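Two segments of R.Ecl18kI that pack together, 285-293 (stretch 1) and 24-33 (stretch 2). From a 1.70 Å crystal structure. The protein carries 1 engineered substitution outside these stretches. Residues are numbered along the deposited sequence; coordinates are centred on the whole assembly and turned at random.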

ATOM      1  N   LYS F 285     -26.984  -8.526   4.539  1.00 18.93           N
ATOM      2  CA  LYS F 285     -25.608  -8.284   4.961  1.00 19.27           C
ATOM      3  C   LYS F 285     -25.577  -7.722   6.371  1.00 18.66           C
ATOM      4  O   LYS F 285     -24.723  -8.086   7.170  1.00 18.17           O
ATOM      5  CB  LYS F 285     -24.894  -7.331   3.985  1.00 20.30           C
ATOM      6  CG  LYS F 285     -24.189  -7.997   2.787  1.00 23.50           C
ATOM      7  CD  LYS F 285     -25.075  -9.015   2.040  1.00 26.94           C
ATOM      8  CE  LYS F 285     -24.565  -9.334   0.645  1.00 29.09           C
ATOM      9  NZ  LYS F 285     -25.617 -10.097  -0.089  1.00 31.47           N
ATOM     10  N   TYR F 286     -26.538  -6.854   6.688  1.00 17.18           N
ATOM     11  CA  TYR F 286     -26.569  -6.162   7.982  1.00 16.83           C
ATOM     12  C   TYR F 286     -27.643  -6.697   8.920  1.00 16.50           C
ATOM     13  O   TYR F 286     -28.095  -6.004   9.842  1.00 16.04           O
ATOM     14  CB  TYR F 286     -26.738  -4.647   7.749  1.00 16.34           C
ATOM     15  CG  TYR F 286     -25.524  -4.066   7.079  1.00 17.04           C
ATOM     16  CD1 TYR F 286     -24.279  -4.091   7.722  1.00 18.51           C
ATOM     17  CD2 TYR F 286     -25.593  -3.549   5.798  1.00 17.26           C
ATOM     18  CE1 TYR F 286     -23.151  -3.577   7.118  1.00 18.39           C
ATOM     19  CE2 TYR F 286     -24.454  -3.039   5.176  1.00 18.57           C
ATOM     20  CZ  TYR F 286     -23.247  -3.048   5.850  1.00 17.74           C
ATOM     21  OH  TYR F 286     -22.122  -2.550   5.251  1.00 20.41           O
ATOM     22  N   SER F 287     -28.012  -7.955   8.702  1.00 16.71           N
ATOM     23  CA  SER F 287     -29.098  -8.613   9.415  1.00 17.17           C
ATOM     24  C   SER F 287     -29.024  -8.433  10.928  1.00 17.29           C
ATOM     25  O   SER F 287     -30.048  -8.382  11.600  1.00 17.60           O
ATOM     26  CB  SER F 287     -29.064 -10.103   9.092  1.00 18.05           C
ATOM     27  OG  SER F 287     -30.330 -10.680   9.304  1.00 22.25           O
ATOM     28  N   ASP F 288     -27.802  -8.341  11.444  1.00 16.76           N
ATOM     29  CA  ASP F 288     -27.532  -8.381  12.881  1.00 17.21           C
ATOM     30  C   ASP F 288     -27.557  -7.010  13.532  1.00 15.89           C
ATOM     31  O   ASP F 288     -27.375  -6.897  14.742  1.00 15.59           O
ATOM     32  CB  ASP F 288     -26.160  -9.045  13.133  1.00 18.34           C
ATOM     33  CG  ASP F 288     -26.195 -10.553  12.965  1.00 21.47           C
ATOM     34  OD1 ASP F 288     -26.434 -11.043  11.837  1.00 27.41           O
ATOM     35  OD2 ASP F 288     -25.973 -11.264  13.970  1.00 26.30           O
ATOM     36  N   PHE F 289     -27.826  -5.984  12.717  1.00 14.32           N
ATOM     37  CA  PHE F 289     -27.628  -4.598  13.093  1.00 13.41           C
ATOM     38  C   PHE F 289     -28.927  -3.814  12.903  1.00 13.05           C
ATOM     39  O   PHE F 289     -29.158  -3.253  11.828  1.00 13.02           O
ATOM     40  CB  PHE F 289     -26.476  -4.031  12.271  1.00 13.22           C
ATOM     41  CG  PHE F 289     -25.183  -4.790  12.476  1.00 12.86           C
ATOM     42  CD1 PHE F 289     -24.478  -4.650  13.656  1.00 14.06           C
ATOM     43  CD2 PHE F 289     -24.714  -5.676  11.514  1.00 14.91           C
ATOM     44  CE1 PHE F 289     -23.301  -5.361  13.892  1.00 15.14           C
ATOM     45  CE2 PHE F 289     -23.545  -6.394  11.730  1.00 15.80           C
ATOM     46  CZ  PHE F 289     -22.831  -6.228  12.929  1.00 13.49           C
ATOM     47  N   PRO F 290     -29.782  -3.814  13.942  1.00 12.65           N
ATOM     48  CA  PRO F 290     -31.122  -3.230  13.931  1.00 12.65           C
ATOM     49  C   PRO F 290     -31.132  -1.838  13.349  1.00 11.95           C
ATOM     50  O   PRO F 290     -32.031  -1.500  12.557  1.00 12.74           O
ATOM     51  CB  PRO F 290     -31.487  -3.186  15.423  1.00 13.20           C
ATOM     52  CG  PRO F 290     -30.810  -4.356  15.978  1.00 12.74           C
ATOM     53  CD  PRO F 290     -29.488  -4.437  15.248  1.00 13.71           C
ATOM     54  N   TYR F 291     -30.172  -1.007  13.741  1.00 11.05           N
ATOM     55  CA  TYR F 291     -30.206   0.397  13.267  1.00 10.62           C
ATOM     56  C   TYR F 291     -30.088   0.460  11.753  1.00 10.56           C
ATOM     57  O   TYR F 291     -30.729   1.282  11.107  1.00 11.84           O
ATOM     58  CB  TYR F 291     -29.107   1.241  13.913  1.00 10.74           C
ATOM     59  CG  TYR F 291     -29.068   2.708  13.474  1.00  9.46           C
ATOM     60  CD1 TYR F 291     -29.756   3.689  14.199  1.00 10.45           C
ATOM     61  CD2 TYR F 291     -28.326   3.118  12.356  1.00 10.26           C
ATOM     62  CE1 TYR F 291     -29.689   5.036  13.828  1.00  8.59           C
ATOM     63  CE2 TYR F 291     -28.285   4.462  11.964  1.00 12.04           C
ATOM     64  CZ  TYR F 291     -28.967   5.410  12.719  1.00 11.15           C
ATOM     65  OH  TYR F 291     -28.924   6.729  12.346  1.00 12.29           O
ATOM     66  N   VAL F 292     -29.244  -0.402  11.202  1.00  9.95           N
ATOM     67  CA  VAL F 292     -28.997  -0.391   9.780  1.00 10.00           C
ATOM     68  C   VAL F 292     -30.164  -1.025   9.028  1.00 10.11           C
ATOM     69  O   VAL F 292     -30.599  -0.524   7.982  1.00  9.87           O
ATOM     70  CB  VAL F 292     -27.683  -1.118   9.458  1.00 10.19           C
ATOM     71  CG1 VAL F 292     -27.466  -1.148   7.958  1.00 11.27           C
ATOM     72  CG2 VAL F 292     -26.508  -0.398  10.140  1.00 10.07           C
ATOM     73  N   VAL F 293     -30.677  -2.129   9.564  1.00  9.88           N
ATOM     74  CA  VAL F 293     -31.880  -2.748   8.998  1.00 10.99           C
ATOM     75  C   VAL F 293     -33.018  -1.726   8.961  1.00 10.79           C
ATOM     76  O   VAL F 293     -33.697  -1.610   7.957  1.00 10.96           O
ATOM     77  CB  VAL F 293     -32.299  -4.046   9.756  1.00 10.94           C
ATOM     78  CG1 VAL F 293     -33.641  -4.579   9.239  1.00 11.75           C
ATOM     79  CG2 VAL F 293     -31.234  -5.094   9.610  1.00 12.05           C
TER
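Stretch 2, residues 24-33: PFALVYKTFC

Stretch 2 is helical from Pro-24 to Cys-33, with phi/psi near -60/-45 throughout and a regular ladder of i to i+4 backbone hydrogen bonds. It lies against a piece of chain that changes conformation as it goes: Lys-285 is helical, Tyr-286 leaves helical geometry, a type I beta turn runs from Tyr-286 to Phe-289, and a new helix begins at Pro-290 with Phe-289 at its N-cap position. The turn is closed by Phe-289 N to Tyr-286 O at 2.9 Å. Through the turn the two stretches advance in the same sense, since Tyr-286 has Phe-25 as its nearest neighbour by CA (CA to CA 9.6 Å) and Phe-289 has Tyr-29 (CA to CA 7.7 Å); the new helix then turns partly back, so that Val-292 reaches Phe-25 as well as Tyr-29. One turn of the stretch 2 helix thus matches the beta turn, and Phe-25, Tyr-29 and Phe-32, spaced four and three residues apart, all aim their CA-to-CB bonds toward stretch 1. All three take chi1 t with chi2 near 90°, and together these three, in one repeated rotamer, account for most of the area that stretch 2 contributes.

Tyr-29 gives up more area than any other residue, 95 Å², and it does so in two ways. Its ring receives Phe-289 over one face: Phe-289 CD1 comes within 3.4 Å of Tyr-29 CG, the edge of Phe-289 points at the face of Tyr-29, and Phe-289 CB sits 4.0 Å from the Tyr-29 ring centroid in a CH-pi contact. The far end of the same side chain reaches the start of the new helix, where Tyr-291 N donates a hydrogen bond to Tyr-29 OH at 2.9 Å and a nearly straight 167°. An amide in the first turn of a helix has no i-4 carbonyl within that helix to bond with, so the hydroxyl serves a donor the helix itself leaves free. Pro-290, which has no amide hydrogen to offer, packs its CD 3.3 Å from the same Tyr-29 OH.

Phe-289, covering 79 Å², is the counterpart in stretch 1. With chi1 m its ring sits against both Phe-25 and Tyr-29, presenting an edge to Tyr-29 and a face to Phe-25, whose CE2 lies 3.7 Å from Phe-289 CD2 with the planes at 79°. The small side chain of Ala-26 adjoins it, Ala-26 CB being 4.2 Å from Phe-289 CZ.

Phe-25, at 75 Å², anchors the early end. Its CZ is 3.6 Å from Tyr-286 CE1, in an oblique ring pair with planes at 44°, and Val-292 CG2 meets the edge of its ring, 4.0 Å from Phe-25 CZ. At the later end Phe-32 directs its edge at the face of Tyr-291, Phe-32 CE2 to Tyr-291 CE2 being 3.7 Å. The rule to read here is compact: tilted aromatic rings make up most of the 439 Å² buried on the two sides together, and one of them, Tyr-29, also ties its hydroxyl to a helix start.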

ATOM      1  N   PRO F  24     -14.558  -5.316  12.107  1.00 16.31           N
ATOM      2  CA  PRO F  24     -14.473  -3.861  12.037  1.00 17.00           C
ATOM      3  C   PRO F  24     -15.848  -3.223  12.055  1.00 16.22           C
ATOM      4  O   PRO F  24     -16.083  -2.296  12.831  1.00 16.22           O
ATOM      5  CB  PRO F  24     -13.806  -3.620  10.678  1.00 16.43           C
ATOM      6  CG  PRO F  24     -12.906  -4.802  10.516  1.00 16.15           C
ATOM      7  CD  PRO F  24     -13.724  -5.952  11.058  1.00 17.09           C
ATOM      8  N   PHE F  25     -16.776  -3.699  11.225  1.00 15.97           N
ATOM      9  CA  PHE F  25     -18.114  -3.093  11.256  1.00 15.39           C
ATOM     10  C   PHE F  25     -18.827  -3.289  12.588  1.00 14.87           C
ATOM     11  O   PHE F  25     -19.479  -2.367  13.092  1.00 14.53           O
ATOM     12  CB  PHE F  25     -19.010  -3.601  10.135  1.00 16.32           C
ATOM     13  CG  PHE F  25     -20.312  -2.890  10.080  1.00 16.17           C
ATOM     14  CD1 PHE F  25     -20.425  -1.688   9.386  1.00 17.58           C
ATOM     15  CD2 PHE F  25     -21.420  -3.371  10.770  1.00 19.63           C
ATOM     16  CE1 PHE F  25     -21.614  -0.993   9.358  1.00 17.83           C
ATOM     17  CE2 PHE F  25     -22.608  -2.685  10.743  1.00 19.39           C
ATOM     18  CZ  PHE F  25     -22.711  -1.499  10.045  1.00 19.45           C
ATOM     19  N   ALA F  26     -18.733  -4.491  13.145  1.00 14.88           N
ATOM     20  CA  ALA F  26     -19.331  -4.744  14.460  1.00 14.91           C
ATOM     21  C   ALA F  26     -18.783  -3.783  15.523  1.00 14.69           C
ATOM     22  O   ALA F  26     -19.536  -3.322  16.399  1.00 13.96           O
ATOM     23  CB  ALA F  26     -19.084  -6.193  14.887  1.00 14.89           C
ATOM     24  N   LEU F  27     -17.472  -3.509  15.479  1.00 14.01           N
ATOM     25  CA  LEU F  27     -16.869  -2.613  16.486  1.00 13.81           C
ATOM     26  C   LEU F  27     -17.372  -1.202  16.281  1.00 13.45           C
ATOM     27  O   LEU F  27     -17.729  -0.508  17.229  1.00 12.52           O
ATOM     28  CB  LEU F  27     -15.329  -2.643  16.432  1.00 14.34           C
ATOM     29  CG  LEU F  27     -14.572  -1.617  17.296  1.00 15.14           C
ATOM     30  CD1 LEU F  27     -14.921  -1.790  18.763  1.00 18.13           C
ATOM     31  CD2 LEU F  27     -13.034  -1.700  17.113  1.00 16.82           C
ATOM     32  N   VAL F  28     -17.428  -0.790  15.020  1.00 12.46           N
ATOM     33  CA  VAL F  28     -17.933   0.539  14.703  1.00 10.85           C
ATOM     34  C   VAL F  28     -19.393   0.639  15.131  1.00 11.99           C
ATOM     35  O   VAL F  28     -19.799   1.634  15.721  1.00 11.71           O
ATOM     36  CB  VAL F  28     -17.773   0.875  13.186  1.00 11.36           C
ATOM     37  CG1 VAL F  28     -18.577   2.130  12.836  1.00  9.13           C
ATOM     38  CG2 VAL F  28     -16.309   1.076  12.793  1.00 11.17           C
ATOM     39  N   TYR F  29     -20.181  -0.384  14.829  1.00 12.04           N
ATOM     40  CA  TYR F  29     -21.607  -0.359  15.195  1.00 11.87           C
ATOM     41  C   TYR F  29     -21.788  -0.330  16.717  1.00 11.82           C
ATOM     42  O   TYR F  29     -22.596   0.447  17.228  1.00 12.07           O
ATOM     43  CB  TYR F  29     -22.346  -1.546  14.576  1.00 11.78           C
ATOM     44  CG  TYR F  29     -23.842  -1.528  14.832  1.00 12.46           C
ATOM     45  CD1 TYR F  29     -24.704  -0.919  13.935  1.00 12.76           C
ATOM     46  CD2 TYR F  29     -24.386  -2.119  15.966  1.00 11.81           C
ATOM     47  CE1 TYR F  29     -26.086  -0.891  14.180  1.00 13.37           C
ATOM     48  CE2 TYR F  29     -25.754  -2.116  16.216  1.00 12.53           C
ATOM     49  CZ  TYR F  29     -26.602  -1.506  15.321  1.00 14.13           C
ATOM     50  OH  TYR F  29     -27.957  -1.496  15.583  1.00 15.34           O
ATOM     51  N   LYS F  30     -21.013  -1.135  17.445  1.00 11.30           N
ATOM     52  CA  LYS F  30     -21.047  -1.097  18.914  1.00 12.19           C
ATOM     53  C   LYS F  30     -20.749   0.311  19.450  1.00 11.61           C
ATOM     54  O   LYS F  30     -21.456   0.823  20.358  1.00 11.06           O
ATOM     55  CB  LYS F  30     -20.043  -2.117  19.478  1.00 11.97           C
ATOM     56  CG  LYS F  30     -20.127  -2.249  20.990  1.00 15.60           C
ATOM     57  CD  LYS F  30     -19.039  -3.219  21.467  1.00 20.14           C
ATOM     58  CE  LYS F  30     -18.990  -3.329  22.972  1.00 22.42           C
ATOM     59  NZ  LYS F  30     -17.908  -4.297  23.360  1.00 26.65           N
ATOM     60  N   THR F  31     -19.724   0.932  18.865  1.00 11.91           N
ATOM     61  CA  THR F  31     -19.236   2.240  19.285  1.00 12.45           C
ATOM     62  C   THR F  31     -20.275   3.302  18.944  1.00 12.39           C
ATOM     63  O   THR F  31     -20.595   4.149  19.768  1.00 11.52           O
ATOM     64  CB  THR F  31     -17.869   2.525  18.643  1.00 13.62           C
ATOM     65  OG1 THR F  31     -16.952   1.520  19.087  1.00 14.71           O
ATOM     66  CG2 THR F  31     -17.335   3.881  19.068  1.00 16.25           C
ATOM     67  N   PHE F  32     -20.803   3.232  17.728  1.00 11.60           N
ATOM     68  CA  PHE F  32     -21.921   4.097  17.294  1.00 11.04           C
ATOM     69  C   PHE F  32     -23.066   4.134  18.306  1.00 12.26           C
ATOM     70  O   PHE F  32     -23.521   5.203  18.699  1.00 12.44           O
ATOM     71  CB  PHE F  32     -22.423   3.605  15.947  1.00 11.17           C
ATOM     72  CG  PHE F  32     -23.469   4.508  15.285  1.00  8.84           C
ATOM     73  CD1 PHE F  32     -23.061   5.580  14.499  1.00  9.31           C
ATOM     74  CD2 PHE F  32     -24.829   4.200  15.358  1.00 12.02           C
ATOM     75  CE1 PHE F  32     -24.013   6.376  13.779  1.00 10.34           C
ATOM     76  CE2 PHE F  32     -25.790   5.000  14.689  1.00  9.99           C
ATOM     77  CZ  PHE F  32     -25.373   6.084  13.898  1.00 10.26           C
ATOM     78  N   CYS F  33     -23.513   2.964  18.728  1.00 12.76           N
ATOM     79  CA  CYS F  33     -24.570   2.858  19.718  1.00 14.41           C
ATOM     80  C   CYS F  33     -24.121   3.268  21.130  1.00 14.79           C
ATOM     81  O   CYS F  33     -24.888   3.940  21.844  1.00 15.33           O
ATOM     82  CB  CYS F  33     -25.142   1.446  19.701  1.00 14.84           C
ATOM     83  SG  CYS F  33     -25.930   1.048  18.132  1.00 16.46           S
TER